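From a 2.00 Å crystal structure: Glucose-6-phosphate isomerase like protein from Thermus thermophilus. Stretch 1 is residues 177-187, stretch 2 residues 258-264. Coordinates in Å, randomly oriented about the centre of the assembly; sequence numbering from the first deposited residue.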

# COMPACT_ATOMS: atom_id res chain seq x y z
N GLY B 177 -0.18 0.23 -6.18
CA GLY B 177 1.20 0.08 -5.74
C GLY B 177 2.13 -0.21 -6.90
O GLY B 177 3.23 0.33 -6.96
N ALA B 178 1.69 -1.05 -7.83
CA ALA B 178 2.52 -1.39 -8.98
C ALA B 178 2.74 -0.17 -9.88
O ALA B 178 3.83 0.00 -10.44
CB ALA B 178 1.87 -2.53 -9.78
N VAL B 179 1.71 0.66 -10.02
CA VAL B 179 1.82 1.85 -10.85
C VAL B 179 2.67 2.90 -10.14
O VAL B 179 3.44 3.62 -10.78
CB VAL B 179 0.43 2.45 -11.19
CG1 VAL B 179 0.60 3.81 -11.86
CG2 VAL B 179 -0.32 1.50 -12.15
N GLN B 180 2.53 2.99 -8.82
CA GLN B 180 3.33 3.93 -8.04
C GLN B 180 4.80 3.58 -8.29
O GLN B 180 5.65 4.46 -8.44
CB GLN B 180 3.02 3.79 -6.54
CG GLN B 180 3.74 4.80 -5.64
CD GLN B 180 3.38 4.62 -4.17
OE1 GLN B 180 3.58 5.53 -3.36
NE2 GLN B 180 2.87 3.45 -3.82
N THR B 181 5.08 2.28 -8.33
CA THR B 181 6.43 1.79 -8.57
C THR B 181 6.92 2.13 -9.98
O THR B 181 8.10 2.46 -10.17
CB THR B 181 6.50 0.26 -8.34
OG1 THR B 181 6.47 -0.00 -6.94
CG2 THR B 181 7.78 -0.33 -8.93
N LEU B 182 6.03 2.04 -10.96
CA LEU B 182 6.40 2.36 -12.34
C LEU B 182 6.82 3.83 -12.45
O LEU B 182 7.80 4.15 -13.12
CB LEU B 182 5.23 2.10 -13.30
CG LEU B 182 5.02 0.65 -13.73
CD1 LEU B 182 3.69 0.50 -14.46
CD2 LEU B 182 6.17 0.22 -14.64
N PHE B 183 6.09 4.71 -11.78
CA PHE B 183 6.40 6.14 -11.83
C PHE B 183 7.68 6.52 -11.10
O PHE B 183 8.33 7.52 -11.43
CB PHE B 183 5.21 6.95 -11.32
CG PHE B 183 4.18 7.21 -12.38
CD1 PHE B 183 4.21 8.40 -13.11
CD2 PHE B 183 3.26 6.23 -12.73
CE1 PHE B 183 3.33 8.60 -14.18
CE2 PHE B 183 2.38 6.42 -13.79
CZ PHE B 183 2.42 7.61 -14.52
N ALA B 184 8.06 5.73 -10.11
CA ALA B 184 9.29 6.01 -9.39
C ALA B 184 10.47 5.46 -10.19
O ALA B 184 11.46 6.16 -10.41
CB ALA B 184 9.26 5.38 -8.00
N ARG B 185 10.36 4.23 -10.66
CA ARG B 185 11.47 3.64 -11.39
C ARG B 185 11.71 4.17 -12.80
O ARG B 185 12.85 4.31 -13.23
CB ARG B 185 11.37 2.11 -11.46
CG ARG B 185 12.73 1.52 -11.80
CD ARG B 185 12.70 0.22 -12.55
NE ARG B 185 12.36 -0.91 -11.70
CZ ARG B 185 12.91 -2.11 -11.81
NH1 ARG B 185 12.54 -3.08 -11.00
NH2 ARG B 185 13.86 -2.33 -12.72
N VAL B 186 10.62 4.45 -13.52
CA VAL B 186 10.71 4.95 -14.88
C VAL B 186 10.67 6.47 -14.96
O VAL B 186 11.54 7.09 -15.58
CB VAL B 186 9.57 4.36 -15.75
CG1 VAL B 186 9.60 4.97 -17.15
CG2 VAL B 186 9.72 2.85 -15.82
N ALA B 187 9.68 7.09 -14.32
CA ALA B 187 9.56 8.54 -14.36
C ALA B 187 10.42 9.23 -13.29
O ALA B 187 10.56 10.46 -13.31
CB ALA B 187 8.09 8.96 -14.21
N LEU B 258 -4.08 -1.66 -17.96
CA LEU B 258 -3.94 -0.40 -17.22
C LEU B 258 -2.47 -0.24 -16.85
O LEU B 258 -1.88 0.82 -17.04
CB LEU B 258 -4.79 -0.42 -15.95
CG LEU B 258 -6.31 -0.22 -16.12
CD1 LEU B 258 -7.01 -0.57 -14.82
CD2 LEU B 258 -6.61 1.22 -16.53
N TRP B 259 -1.88 -1.30 -16.31
CA TRP B 259 -0.47 -1.30 -15.92
C TRP B 259 0.42 -0.92 -17.11
O TRP B 259 1.32 -0.10 -16.97
CB TRP B 259 -0.08 -2.69 -15.40
CG TRP B 259 1.37 -2.84 -15.05
CD1 TRP B 259 1.98 -2.51 -13.87
CD2 TRP B 259 2.40 -3.35 -15.91
NE1 TRP B 259 3.33 -2.79 -13.94
CE2 TRP B 259 3.61 -3.30 -15.18
CE3 TRP B 259 2.41 -3.85 -17.22
CZ2 TRP B 259 4.83 -3.73 -15.73
CZ3 TRP B 259 3.63 -4.28 -17.76
CH2 TRP B 259 4.82 -4.22 -17.01
N TYR B 260 0.16 -1.52 -18.27
CA TYR B 260 0.94 -1.25 -19.48
C TYR B 260 0.82 0.21 -19.93
O TYR B 260 1.81 0.85 -20.27
CB TYR B 260 0.50 -2.18 -20.61
CG TYR B 260 1.33 -2.08 -21.88
CD1 TYR B 260 2.68 -2.43 -21.89
CD2 TYR B 260 0.74 -1.70 -23.09
CE1 TYR B 260 3.43 -2.40 -23.07
CE2 TYR B 260 1.49 -1.66 -24.28
CZ TYR B 260 2.83 -2.02 -24.26
OH TYR B 260 3.56 -2.01 -25.43
N ARG B 261 -0.40 0.75 -19.95
CA ARG B 261 -0.58 2.14 -20.36
C ARG B 261 0.13 3.08 -19.38
O ARG B 261 0.61 4.14 -19.77
CB ARG B 261 -2.07 2.50 -20.43
CG ARG B 261 -2.29 3.95 -20.83
CD ARG B 261 -3.77 4.34 -20.86
NE ARG B 261 -4.52 3.62 -21.88
CZ ARG B 261 -5.68 4.04 -22.38
NH1 ARG B 261 -6.31 3.33 -23.31
NH2 ARG B 261 -6.20 5.18 -21.96
N MSE B 262 0.18 2.70 -18.11
CA MSE B 262 0.86 3.53 -17.12
C MSE B 262 2.38 3.44 -17.28
O MSE B 262 3.09 4.39 -16.99
CB MSE B 262 0.45 3.13 -15.70
CG MSE B 262 -1.00 3.46 -15.38
SE MSE B 262 -1.41 5.37 -15.52
CE MSE B 262 -2.25 5.60 -13.82
N ALA B 263 2.88 2.30 -17.75
CA ALA B 263 4.32 2.16 -17.95
C ALA B 263 4.70 3.15 -19.05
O ALA B 263 5.69 3.87 -18.93
CB ALA B 263 4.68 0.74 -18.38
N TRP B 264 3.90 3.19 -20.11
CA TRP B 264 4.13 4.12 -21.21
C TRP B 264 4.00 5.56 -20.73
O TRP B 264 4.76 6.43 -21.13
CB TRP B 264 3.13 3.87 -22.34
CG TRP B 264 3.61 2.92 -23.40
CD1 TRP B 264 3.14 1.66 -23.66
CD2 TRP B 264 4.66 3.16 -24.35
NE1 TRP B 264 3.82 1.11 -24.72
CE2 TRP B 264 4.76 2.00 -25.16
CE3 TRP B 264 5.52 4.24 -24.60
CZ2 TRP B 264 5.68 1.89 -26.21
CZ3 TRP B 264 6.44 4.13 -25.65
CH2 TRP B 264 6.52 2.97 -26.44
O HOH W 1 5.10 -2.23 -11.50

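The helical parts of the two stretches run nearly parallel: their N-to-C directions differ by 18°, and the axes approach to 9.4 Å. Register follows from the nearest CA pairs, Val179 with Trp259 (6.4 Å) and Leu182 with Ala263 (6.0 Å). No direct hydrogen bond crosses the contact, whose 367 Å² of buried surface is built chiefly from apolar side chains.

The main bump is Leu182. With chi1 at m and chi2 at t, it sends CD1 into a hollow lined by Trp259, Met262 and Ala263. CD1 lies over one face of the indole, 3.7 Å from the centroid of the five-membered ring and 27° off its normal, a CH-pi geometry. At Ala263 the backbone also comes close: Leu182 CD1 is 3.8 Å from Ala263 N and 4.1 Å from Ala263 CB.

Selenomethionine Met262 is the counterpart bump. Its CB-CG segment rests against both Val179 and Phe183, with CG 3.8 Å from Val179 CG2 and CB 4.3 Å from Phe183 CE2. Ala178 CB adds an apolar contact at 4.1 Å to Trp259 CD1.

Polar linkage is indirect. One water donates to Ala178 O (2.8 Å from the water O) and accepts from Trp259 NE1 (3.1 Å from the same O), satisfying the indole N-H while its ring packs against Leu182.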